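Local coordinates for protein MtVAO615 (Myceliophthora thermophila, PDB 6F72) that probably acts as an oxidoreductase whose bicovalently bound FAD, once reduced, reacts rapidly with molecular oxygen, although no substrate has yet been identified, at residues R29-D34 / T164-L169; T57-S62 / Q116-G121; D97-N102 / A407-F412; F103-C108 / L120-S125. One frame throughout, in Å; residues are numbered along the deposited sequence.

Contact 1 (R29-D34 / T164-L169)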
# COMPACT_ATOMS: atom_id res chain seq x y z
N ARG A 29 -1.79 -6.13 -26.83
CA ARG A 29 -3.15 -5.90 -26.33
C ARG A 29 -3.83 -4.81 -27.15
O ARG A 29 -3.17 -3.84 -27.55
CB ARG A 29 -3.14 -5.47 -24.86
CG ARG A 29 -2.68 -6.53 -23.87
CD ARG A 29 -3.53 -7.78 -23.93
NE ARG A 29 -3.21 -8.67 -22.83
CZ ARG A 29 -3.52 -9.96 -22.78
NH1 ARG A 29 -4.16 -10.54 -23.79
NH2 ARG A 29 -3.17 -10.68 -21.72
N VAL A 30 -5.12 -4.99 -27.41
CA VAL A 30 -5.90 -4.04 -28.21
C VAL A 30 -6.24 -2.76 -27.44
O VAL A 30 -6.46 -2.79 -26.22
CB VAL A 30 -7.18 -4.66 -28.84
CG1 VAL A 30 -6.83 -5.73 -29.87
CG2 VAL A 30 -8.13 -5.20 -27.77
N LEU A 31 -6.28 -1.64 -28.16
CA LEU A 31 -6.56 -0.32 -27.58
C LEU A 31 -7.80 0.31 -28.21
O LEU A 31 -8.14 -0.05 -29.35
CB LEU A 31 -5.34 0.60 -27.74
CG LEU A 31 -4.10 0.31 -26.88
CD1 LEU A 31 -3.07 1.42 -27.07
CD2 LEU A 31 -4.44 0.17 -25.40
N PRO A 32 -8.50 1.21 -27.48
CA PRO A 32 -9.61 1.92 -28.14
C PRO A 32 -9.08 2.64 -29.37
O PRO A 32 -8.00 3.25 -29.32
CB PRO A 32 -10.10 2.92 -27.08
CG PRO A 32 -9.62 2.36 -25.79
CD PRO A 32 -8.31 1.68 -26.09
N GLY A 33 -9.80 2.50 -30.48
CA GLY A 33 -9.37 3.02 -31.78
C GLY A 33 -8.92 1.93 -32.74
O GLY A 33 -9.01 2.11 -33.96
N ASP A 34 -8.42 0.81 -32.20
CA ASP A 34 -7.99 -0.34 -33.02
C ASP A 34 -9.15 -0.96 -33.78
O ASP A 34 -10.28 -1.02 -33.27
CB ASP A 34 -7.36 -1.43 -32.15
CG ASP A 34 -6.04 -1.00 -31.51
OD1 ASP A 34 -5.62 0.17 -31.71
OD2 ASP A 34 -5.43 -1.84 -30.81
N THR A 164 -4.19 0.83 -12.57
CA THR A 164 -4.74 1.35 -13.85
C THR A 164 -4.05 0.71 -15.05
O THR A 164 -3.07 -0.02 -14.90
CB THR A 164 -4.65 2.88 -14.07
OG1 THR A 164 -3.50 3.46 -13.43
CG2 THR A 164 -5.97 3.62 -13.74
N GLY A 165 -4.59 1.00 -16.23
CA GLY A 165 -4.00 0.61 -17.50
C GLY A 165 -4.84 1.14 -18.66
O GLY A 165 -6.05 0.91 -18.71
N LYS A 166 -4.19 1.88 -19.55
CA LYS A 166 -4.80 2.41 -20.77
C LYS A 166 -5.39 1.26 -21.60
O LYS A 166 -4.75 0.22 -21.77
CB LYS A 166 -3.75 3.19 -21.57
CG LYS A 166 -4.24 3.74 -22.90
CD LYS A 166 -3.13 4.38 -23.69
CE LYS A 166 -3.04 5.88 -23.41
NZ LYS A 166 -2.21 6.60 -24.42
N GLY A 167 -6.64 1.45 -22.06
CA GLY A 167 -7.35 0.49 -22.90
C GLY A 167 -7.76 -0.81 -22.23
O GLY A 167 -8.04 -1.80 -22.91
N ALA A 168 -7.81 -0.80 -20.90
CA ALA A 168 -8.01 -2.02 -20.13
C ALA A 168 -9.45 -2.25 -19.69
O ALA A 168 -10.23 -1.29 -19.54
CB ALA A 168 -7.09 -2.05 -18.93
N LEU A 169 -9.77 -3.53 -19.50
CA LEU A 169 -10.94 -3.95 -18.75
C LEU A 169 -10.47 -4.18 -17.31
O LEU A 169 -9.56 -4.98 -17.08
CB LEU A 169 -11.51 -5.25 -19.34
CG LEU A 169 -12.76 -5.84 -18.68
CD1 LEU A 169 -13.96 -4.94 -18.91
CD2 LEU A 169 -13.02 -7.24 -19.20
O HOH W 1 -6.80 -3.87 -23.84
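K166 and G167 meet L31 and P32 through apolar packing and one water, with no direct hydrogen bond. K166 comes first: its carbonyl O lies 3.6 Å from L31 CD2. L31 CG stands anti to its own carbonyl carbon (chi1 -72°), and the end of the side chain comes closer to 164-169 than its start. The long aliphatic chain of K166 suits this partly exposed place, for its CG faces the same L31 methyl while NZ is hydrogen-bonded to T568 O. At G167 the approach is tighter, with P32 CD 3.5 Å from G167 CA. A beta-carbon there would fall 2.4 Å from L31 CD2, and phi is positive as well, so glycine fits on both counts. G167 O and V30 O are only 3.8 Å apart, two acceptors that would probably repel; a water resolves this by donating a hydrogen to each, 2.6 Å to V30 O and 2.6 Å to G167 O. A168 N then bonds weakly to G165 O, and L169 enters strand 169-172. The arrangement is two type II beta turns packed together, L31-D34 from the N-terminal region against G165-A168, the turn leading into a strand of the FAD-binding PCMH-type domain.

Contact 2 (T57-S62 / Q116-G121)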
# COMPACT_ATOMS: atom_id res chain seq x y z
N THR A 57 -15.95 3.78 -18.23
CA THR A 57 -15.25 4.71 -17.35
C THR A 57 -15.60 6.16 -17.70
O THR A 57 -15.54 6.59 -18.85
CB THR A 57 -13.73 4.51 -17.39
OG1 THR A 57 -13.42 3.14 -17.12
CG2 THR A 57 -13.03 5.40 -16.38
N VAL A 58 -16.03 6.89 -16.67
CA VAL A 58 -16.20 8.32 -16.73
C VAL A 58 -15.42 8.81 -15.52
O VAL A 58 -15.88 8.59 -14.38
CB VAL A 58 -17.68 8.75 -16.63
CG1 VAL A 58 -17.78 10.28 -16.69
CG2 VAL A 58 -18.50 8.11 -17.73
N PRO A 59 -14.24 9.44 -15.75
CA PRO A 59 -13.41 9.94 -14.64
C PRO A 59 -14.18 10.89 -13.75
O PRO A 59 -15.02 11.63 -14.23
CB PRO A 59 -12.25 10.64 -15.36
CG PRO A 59 -12.08 9.84 -16.60
CD PRO A 59 -13.50 9.48 -17.02
N GLN A 60 -13.91 10.84 -12.45
CA GLN A 60 -14.62 11.65 -11.45
C GLN A 60 -14.59 13.18 -11.72
O GLN A 60 -15.54 13.89 -11.39
CB GLN A 60 -14.09 11.33 -10.06
CG GLN A 60 -15.03 11.67 -8.92
CD GLN A 60 -14.48 11.26 -7.56
OE1 GLN A 60 -13.30 11.42 -7.27
NE2 GLN A 60 -15.36 10.73 -6.72
N ALA A 61 -13.51 13.68 -12.33
CA ALA A 61 -13.37 15.11 -12.65
C ALA A 61 -13.95 15.52 -14.02
O ALA A 61 -13.69 16.63 -14.50
CB ALA A 61 -11.92 15.56 -12.51
N SER A 62 -14.75 14.65 -14.63
CA SER A 62 -15.46 15.03 -15.86
C SER A 62 -16.40 16.23 -15.62
O SER A 62 -16.65 17.00 -16.54
CB SER A 62 -16.24 13.87 -16.44
OG SER A 62 -17.40 13.66 -15.67
N GLN A 116 -10.33 21.73 -21.81
CA GLN A 116 -9.48 20.58 -22.11
C GLN A 116 -10.31 19.29 -21.99
O GLN A 116 -10.92 19.04 -20.94
CB GLN A 116 -8.24 20.55 -21.20
CG GLN A 116 -7.22 19.48 -21.54
CD GLN A 116 -6.12 19.32 -20.49
OE1 GLN A 116 -5.66 20.31 -19.91
NE2 GLN A 116 -5.68 18.09 -20.26
N PRO A 117 -10.34 18.48 -23.08
CA PRO A 117 -11.23 17.31 -23.12
C PRO A 117 -10.91 16.33 -22.00
O PRO A 117 -9.73 16.05 -21.75
CB PRO A 117 -10.90 16.66 -24.48
CG PRO A 117 -10.29 17.75 -25.30
CD PRO A 117 -9.50 18.55 -24.30
N CYS A 118 -11.96 15.87 -21.31
CA CYS A 118 -11.83 14.84 -20.28
C CYS A 118 -11.52 13.50 -20.93
O CYS A 118 -12.43 12.80 -21.44
CB CYS A 118 -13.08 14.75 -19.39
SG CYS A 118 -13.02 13.39 -18.19
N GLN A 119 -10.24 13.14 -20.89
CA GLN A 119 -9.74 11.92 -21.51
C GLN A 119 -9.44 10.86 -20.46
O GLN A 119 -9.15 11.16 -19.30
CB GLN A 119 -8.49 12.22 -22.35
CG GLN A 119 -8.77 12.98 -23.64
CD GLN A 119 -7.56 13.79 -24.11
OE1 GLN A 119 -6.42 13.34 -24.01
NE2 GLN A 119 -7.82 14.99 -24.63
N LEU A 120 -9.52 9.61 -20.91
CA LEU A 120 -9.30 8.47 -20.05
C LEU A 120 -7.81 8.32 -19.72
O LEU A 120 -7.46 8.19 -18.55
CB LEU A 120 -9.90 7.20 -20.67
CG LEU A 120 -11.42 7.10 -20.85
CD1 LEU A 120 -11.82 5.73 -21.36
CD2 LEU A 120 -12.19 7.42 -19.58
N GLY A 121 -6.95 8.41 -20.73
CA GLY A 121 -5.50 8.30 -20.55
C GLY A 121 -5.13 6.94 -20.01
O GLY A 121 -5.41 5.93 -20.65
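The pyrrolidine ring of P59 sits between C118 and L120: C118 SG lies to one side of its mean plane, and L120 CD2 lies to the other, out beyond the CG-CD bond. This is loop-on-loop packing around a disulfide, C118 to C108, which ties the chain ahead of strand 126-129 back to the region after helix 101-104. The closest touch on the ring is P59 CD to L120 CD2 at 3.5 Å, the two side chains crossing at about a right angle. On the sulfur side the ring is met more loosely, with P59 CG 4.0 Å from C118 SG. Proline suits the place because its closed ring offers carbon to both neighbours without a polar group to satisfy, and P59 O still takes the N-H of S62 (S62 N to P59 O 3.1 Å). An alanine here would keep CB beside the sulfur but would probably open a gap where CG and CD had filled the space next to the L120 methyl. That methyl is shared with T57, whose CG2 is 3.9 Å from L120 CD2. T57 CG2 is anti to the backbone N (OG1 chi1 -54°), which leaves OG1 beside that N; the hydroxyl is hydrogen-bonded to P124 O. A threonine therefore serves with a methyl on one branch and a polar anchor on the other. S62 also divides its roles: OG bonds to Q71 OE1, while the CB that carries it rests 3.7 Å from C118 SG.

Contact 3 (D97-N102 / A407-F412). With NAG (2-acetamido-2-deoxy-beta-D-glucopyranose), chain C; FAD (flavin-adenine dinucleotide), chain E.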
# COMPACT_ATOMS: atom_id res chain seq x y z
N ASP A 97 -11.26 5.46 -11.28
CA ASP A 97 -10.26 6.43 -10.83
C ASP A 97 -9.19 5.74 -10.01
O ASP A 97 -9.47 4.73 -9.35
CB ASP A 97 -10.86 7.55 -9.97
CG ASP A 97 -11.22 8.78 -10.78
OD1 ASP A 97 -12.35 8.80 -11.33
OD2 ASP A 97 -10.39 9.73 -10.85
N VAL A 98 -7.97 6.29 -10.05
CA VAL A 98 -6.94 5.94 -9.07
C VAL A 98 -6.59 7.18 -8.24
O VAL A 98 -6.93 8.30 -8.64
CB VAL A 98 -5.70 5.24 -9.69
CG1 VAL A 98 -6.08 3.84 -10.15
CG2 VAL A 98 -5.09 6.05 -10.83
N LEU A 99 -5.93 6.98 -7.10
CA LEU A 99 -5.58 8.11 -6.23
C LEU A 99 -4.34 8.91 -6.68
O LEU A 99 -4.16 10.07 -6.28
CB LEU A 99 -5.43 7.64 -4.78
CG LEU A 99 -6.58 7.14 -3.90
CD1 LEU A 99 -6.01 6.89 -2.51
CD2 LEU A 99 -7.72 8.12 -3.79
N SER A 100 -3.51 8.31 -7.53
CA SER A 100 -2.24 8.93 -7.92
C SER A 100 -2.38 10.04 -8.97
O SER A 100 -2.72 9.77 -10.13
CB SER A 100 -1.22 7.89 -8.39
OG SER A 100 -0.13 8.49 -9.04
N GLN A 101 -2.04 11.26 -8.54
CA GLN A 101 -2.06 12.43 -9.42
C GLN A 101 -1.09 12.23 -10.59
O GLN A 101 -1.33 12.74 -11.68
CB GLN A 101 -1.69 13.72 -8.67
CG GLN A 101 -2.44 14.01 -7.37
CD GLN A 101 -1.77 13.40 -6.14
OE1 GLN A 101 -1.05 12.41 -6.24
NE2 GLN A 101 -2.01 13.99 -4.97
N ASN A 102 -0.02 11.47 -10.36
CA ASN A 102 0.95 11.20 -11.41
C ASN A 102 0.39 10.29 -12.50
O ASN A 102 0.69 10.48 -13.68
CB ASN A 102 2.25 10.64 -10.83
CG ASN A 102 3.36 10.50 -11.86
OD1 ASN A 102 3.48 11.29 -12.79
ND2 ASN A 102 4.21 9.49 -11.68
N ALA A 407 -5.34 10.95 5.29
CA ALA A 407 -4.00 10.62 4.81
C ALA A 407 -3.72 11.20 3.42
O ALA A 407 -4.31 10.76 2.42
CB ALA A 407 -3.77 9.11 4.83
N ALA A 408 -2.83 12.21 3.40
CA ALA A 408 -2.34 12.84 2.18
C ALA A 408 -1.81 11.81 1.21
O ALA A 408 -1.24 10.79 1.62
CB ALA A 408 -1.26 13.86 2.51
N TYR A 409 -2.03 12.05 -0.08
CA TYR A 409 -1.50 11.18 -1.10
C TYR A 409 -0.32 11.83 -1.78
O TYR A 409 -0.48 12.82 -2.51
CB TYR A 409 -2.54 10.79 -2.15
CG TYR A 409 -2.08 9.61 -2.97
CD1 TYR A 409 -1.20 9.78 -4.05
CD2 TYR A 409 -2.50 8.31 -2.64
CE1 TYR A 409 -0.75 8.70 -4.79
CE2 TYR A 409 -2.07 7.21 -3.38
CZ TYR A 409 -1.20 7.40 -4.44
OH TYR A 409 -0.78 6.30 -5.16
N PHE A 410 0.85 11.26 -1.54
CA PHE A 410 2.08 11.68 -2.20
C PHE A 410 2.44 10.65 -3.26
O PHE A 410 2.76 9.51 -2.93
CB PHE A 410 3.21 11.79 -1.19
CG PHE A 410 2.92 12.66 0.01
CD1 PHE A 410 2.65 14.02 -0.13
CD2 PHE A 410 2.96 12.11 1.30
CE1 PHE A 410 2.41 14.82 0.99
CE2 PHE A 410 2.73 12.91 2.42
CZ PHE A 410 2.45 14.27 2.27
N PRO A 411 2.39 11.02 -4.55
CA PRO A 411 2.56 10.10 -5.69
C PRO A 411 4.00 9.70 -6.02
O PRO A 411 4.23 8.92 -6.97
CB PRO A 411 1.98 10.90 -6.86
CG PRO A 411 2.24 12.32 -6.49
CD PRO A 411 2.04 12.39 -5.00
N PHE A 412 4.96 10.26 -5.28
CA PHE A 412 6.37 9.93 -5.44
C PHE A 412 6.90 9.32 -4.13
O PHE A 412 7.83 9.84 -3.50
CB PHE A 412 7.19 11.17 -5.86
CG PHE A 412 6.56 11.97 -6.98
CD1 PHE A 412 6.54 11.48 -8.29
CD2 PHE A 412 5.98 13.21 -6.72
CE1 PHE A 412 5.94 12.21 -9.32
CE2 PHE A 412 5.38 13.94 -7.74
CZ PHE A 412 5.38 13.45 -9.04
C1 NAG C . 1.90 11.28 -19.12
C2 NAG C . 2.68 9.98 -18.81
C3 NAG C . 3.92 9.87 -19.68
C4 NAG C . 3.63 10.05 -21.18
C5 NAG C . 2.73 11.27 -21.41
C6 NAG C . 2.19 11.32 -22.83
C7 NAG C . 2.54 8.94 -16.56
C8 NAG C . 3.08 8.99 -15.17
N2 NAG C . 3.06 9.85 -17.40
O3 NAG C . 4.53 8.59 -19.46
O4 NAG C . 4.84 10.30 -21.90
O5 NAG C . 1.60 11.30 -20.51
O6 NAG C . 1.86 12.69 -23.10
O7 NAG C . 1.69 8.11 -16.87
PA FAD E . -4.98 -1.00 -5.27
O1A FAD E . -4.23 0.06 -6.02
O2A FAD E . -6.44 -1.15 -5.59
O5B FAD E . -4.22 -2.40 -5.49
C5B FAD E . -2.80 -2.51 -5.44
C4B FAD E . -2.30 -3.70 -6.25
O4B FAD E . -2.91 -4.90 -5.78
C3B FAD E . -2.61 -3.62 -7.74
O3B FAD E . -1.50 -4.22 -8.42
C2B FAD E . -3.84 -4.49 -7.92
O2B FAD E . -3.89 -5.09 -9.22
C1B FAD E . -3.66 -5.53 -6.83
N9A FAD E . -4.93 -6.03 -6.24
C8A FAD E . -5.68 -5.38 -5.33
N7A FAD E . -6.75 -6.13 -4.96
C5A FAD E . -6.67 -7.29 -5.63
C6A FAD E . -7.48 -8.53 -5.70
N6A FAD E . -8.61 -8.63 -4.97
N1A FAD E . -7.07 -9.51 -6.53
C2A FAD E . -5.95 -9.41 -7.28
N3A FAD E . -5.15 -8.30 -7.25
C4A FAD E . -5.46 -7.23 -6.46
N1 FAD E . 1.25 0.16 3.18
C2 FAD E . 1.74 -0.31 4.35
O2 FAD E . 2.37 -1.40 4.36
N3 FAD E . 1.57 0.36 5.51
C4 FAD E . 0.93 1.54 5.60
O4 FAD E . 0.80 2.12 6.70
C4X FAD E . 0.36 2.11 4.36
N5 FAD E . -0.31 3.28 4.37
C5X FAD E . -0.83 3.81 3.22
C6 FAD E . -1.53 5.03 3.25
C7 FAD E . -2.06 5.55 2.04
C7M FAD E . -2.81 6.87 2.09
C8 FAD E . -1.89 4.80 0.75
C8M FAD E . -2.51 5.22 -0.58
C9 FAD E . -1.20 3.59 0.75
C9A FAD E . -0.66 3.07 1.92
N10 FAD E . 0.03 1.83 1.91
C10 FAD E . 0.57 1.33 3.11
C1' FAD E . 0.25 1.13 0.64
C2' FAD E . -0.57 -0.10 0.35
O2' FAD E . -0.06 -1.16 1.15
C3' FAD E . -0.33 -0.38 -1.13
O3' FAD E . -0.52 0.81 -1.93
C4' FAD E . -1.24 -1.49 -1.63
O4' FAD E . -0.83 -1.89 -2.94
C5' FAD E . -2.71 -1.08 -1.60
O5' FAD E . -3.54 -2.08 -2.16
P FAD E . -5.07 -1.74 -2.51
O1P FAD E . -5.70 -1.05 -1.33
O2P FAD E . -5.65 -3.01 -3.09
O3P FAD E . -4.89 -0.66 -3.70
O HOH W 2 2.05 7.52 -7.76
O HOH W 3 5.18 8.15 -9.41
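The wall of the FAD pocket beside the flavin's methyl groups is built here, where Y409 packs against L99 and S100. L99 CB makes a CH-pi contact over one face of the Y409 ring, 4.0 Å from the centroid. S100 N lies over the same face, and S100 CA is 3.5 Å from Y409 CE1. Y409 CE2, an atom L99 CB also touches, stands 3.5 Å from FAD C8M, while OH is hydrogen-bonded to O of the flavin-linked H157. A407 CB lies 3.7 Å from FAD C7M. An alanine in place of Y409 would probably leave L99 and the flavin methyl facing a gap and H157 O without its hydroxyl partner. Next to the ring, Q101 bends at chi2 (89°), and NE2 donates almost straight (171°) to Y409 O at 3.1 Å; NE2 is also hydrogen-bonded to D85 OD1. Q101 OE1 is buried against the P411 ring, 3.3 Å from CG, with no polar partner in the model. Two waters donate to P411 O, one accepting from S100 OG, the other from N102 ND2, which also bonds to D495 OD2. Y409 thus joins the start of helix 101-104, N-capped by S100, to the bicovalent flavin pocket of this VAO-type oxidase.

Contact 4 (F103-C108 / L120-S125). With NAG (2-acetamido-2-deoxy-beta-D-glucopyranose), chain C.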
# COMPACT_ATOMS: atom_id res chain seq x y z
N PHE A 103 -0.42 9.30 -12.10
CA PHE A 103 -1.02 8.39 -13.06
C PHE A 103 -2.31 8.97 -13.69
O PHE A 103 -2.62 8.62 -14.82
CB PHE A 103 -1.17 6.95 -12.51
CG PHE A 103 0.16 6.25 -12.38
CD1 PHE A 103 0.75 5.64 -13.50
CD2 PHE A 103 0.85 6.26 -11.17
CE1 PHE A 103 2.00 5.04 -13.39
CE2 PHE A 103 2.10 5.66 -11.06
CZ PHE A 103 2.67 5.05 -12.17
N GLN A 104 -3.03 9.83 -12.96
CA GLN A 104 -4.06 10.70 -13.55
C GLN A 104 -3.44 11.43 -14.75
O GLN A 104 -4.03 11.47 -15.82
CB GLN A 104 -4.60 11.72 -12.55
CG GLN A 104 -5.49 11.12 -11.48
CD GLN A 104 -5.62 11.98 -10.24
OE1 GLN A 104 -5.27 13.15 -10.25
NE2 GLN A 104 -6.13 11.39 -9.16
N ASN A 105 -2.21 11.93 -14.55
CA ASN A 105 -1.38 12.48 -15.63
C ASN A 105 -2.10 13.57 -16.46
O ASN A 105 -1.96 13.62 -17.69
CB ASN A 105 -0.85 11.35 -16.53
CG ASN A 105 0.41 11.74 -17.27
OD1 ASN A 105 1.11 12.65 -16.85
ND2 ASN A 105 0.71 11.04 -18.35
N TYR A 106 -2.87 14.40 -15.77
CA TYR A 106 -3.59 15.55 -16.34
C TYR A 106 -4.68 15.20 -17.37
O TYR A 106 -5.19 16.11 -18.05
CB TYR A 106 -2.60 16.57 -16.94
CG TYR A 106 -1.47 17.01 -16.01
CD1 TYR A 106 -1.65 18.10 -15.14
CD2 TYR A 106 -0.23 16.35 -16.00
CE1 TYR A 106 -0.63 18.51 -14.29
CE2 TYR A 106 0.80 16.76 -15.15
CZ TYR A 106 0.59 17.85 -14.30
OH TYR A 106 1.57 18.30 -13.45
N SER A 107 -5.05 13.93 -17.49
CA SER A 107 -5.98 13.49 -18.54
C SER A 107 -7.39 14.00 -18.30
O SER A 107 -8.08 14.39 -19.25
CB SER A 107 -6.00 11.98 -18.69
OG SER A 107 -4.71 11.48 -18.97
N CYS A 108 -7.80 13.98 -17.04
CA CYS A 108 -9.11 14.44 -16.62
C CYS A 108 -9.09 14.74 -15.14
O CYS A 108 -9.59 13.97 -14.32
CB CYS A 108 -10.21 13.42 -16.96
SG CYS A 108 -11.87 14.10 -16.65
N LEU A 120 -9.52 9.61 -20.91
CA LEU A 120 -9.30 8.47 -20.05
C LEU A 120 -7.81 8.32 -19.72
O LEU A 120 -7.46 8.19 -18.55
CB LEU A 120 -9.90 7.20 -20.67
CG LEU A 120 -11.42 7.10 -20.85
CD1 LEU A 120 -11.82 5.73 -21.36
CD2 LEU A 120 -12.19 7.42 -19.58
N GLY A 121 -6.95 8.41 -20.73
CA GLY A 121 -5.50 8.30 -20.55
C GLY A 121 -5.13 6.94 -20.01
O GLY A 121 -5.41 5.93 -20.65
N ASN A 122 -4.53 6.92 -18.82
CA ASN A 122 -4.11 5.68 -18.15
C ASN A 122 -5.28 4.90 -17.50
O ASN A 122 -5.12 3.73 -17.11
CB ASN A 122 -3.05 5.97 -17.07
CG ASN A 122 -1.75 6.55 -17.64
OD1 ASN A 122 -1.26 6.16 -18.71
ND2 ASN A 122 -1.16 7.46 -16.88
N TYR A 123 -6.43 5.55 -17.38
CA TYR A 123 -7.62 4.94 -16.81
C TYR A 123 -8.10 3.82 -17.73
O TYR A 123 -7.93 3.93 -18.95
CB TYR A 123 -8.72 6.00 -16.63
CG TYR A 123 -8.58 6.83 -15.38
CD1 TYR A 123 -7.36 6.89 -14.68
CD2 TYR A 123 -9.65 7.58 -14.90
CE1 TYR A 123 -7.23 7.66 -13.53
CE2 TYR A 123 -9.53 8.36 -13.76
CZ TYR A 123 -8.32 8.38 -13.08
OH TYR A 123 -8.19 9.13 -11.94
N PRO A 124 -8.67 2.73 -17.16
CA PRO A 124 -9.24 1.64 -17.97
C PRO A 124 -10.45 2.13 -18.77
O PRO A 124 -11.13 3.04 -18.32
CB PRO A 124 -9.71 0.62 -16.92
CG PRO A 124 -10.07 1.47 -15.74
CD PRO A 124 -9.04 2.57 -15.73
N SER A 125 -10.72 1.53 -19.93
CA SER A 125 -11.90 1.84 -20.75
C SER A 125 -13.23 1.39 -20.13
O SER A 125 -14.23 2.11 -20.21
CB SER A 125 -11.76 1.19 -22.12
OG SER A 125 -10.69 1.76 -22.84
C1 NAG C . 1.90 11.28 -19.12
C2 NAG C . 2.68 9.98 -18.81
C3 NAG C . 3.92 9.87 -19.68
C4 NAG C . 3.63 10.05 -21.18
C5 NAG C . 2.73 11.27 -21.41
C6 NAG C . 2.19 11.32 -22.83
C7 NAG C . 2.54 8.94 -16.56
C8 NAG C . 3.08 8.99 -15.17
N2 NAG C . 3.06 9.85 -17.40
O3 NAG C . 4.53 8.59 -19.46
O4 NAG C . 4.84 10.30 -21.90
O5 NAG C . 1.60 11.30 -20.51
O6 NAG C . 1.86 12.69 -23.10
O7 NAG C . 1.69 8.11 -16.87
O HOH W 4 -3.56 9.28 -17.53
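Two tight turns meet beside a glycosylation site, F103 at the end of helix 101-104 and S107 in the turn that follows facing N122 and G121 from the loop before strand 126-129. The first is a type I' turn, Q104-S107, and N105 takes positive phi on leaving the helix, a shape asparagine tolerates well. The second is a type II' turn, L120-Y123, with G121 at its positive-phi corner; a beta-carbon there would fall 2.2 Å from S107 OG, so only a glycine leaves room for the serine. N105, Y106 and S107 form the N-X-S sequon, and N105 ND2 carries the sugar, 1.4 Å from NAG C1. N122 ties its own turn to both the helix end and the sugar. Its ND2 reaches F103 O at 2.8 Å, in the carbonyl plane on a lone pair. ND2 also donates to NAG O7 at 2.9 Å. A water, which donates to Q104 O and accepts from N122 N (2.9 Å), touches S107 OG too. Further in, Y123 and Q104 run side by side, with Q104 CG 3.4 Å from Y123 OH; the hydroxyl is bonded to D97 OD2, and Q104 OE1 to W84 NE1. Because the two bonds of N122 ND2 point in well-separated directions, both its hydrogens are spent, which should fix the amide's rotation and probably steadies the sugar's acetamide beside the helix end.

Contacts 1, 2 and 4 gather on one side of the chain's centre, and contact 3 joins them to the flavin. Contacts 2 and 4 are nearest, their centres about 7 Å apart; they share L120 and G121 and are tied by the disulfide C108-C118. Contact 1 leans on contact 4 with T164 CB 3.2 Å from N122 O. D97 links three of the sites: its OD2 is 2.5 Å from Y123 OH of contact 4, and its OD1 is 2.8 Å from Q60 N of contact 2. Contacts 3 and 4 both use helix 101-104 and both touch the N105-linked sugar, but in these segments FAD is met by 407-412 of contact 3.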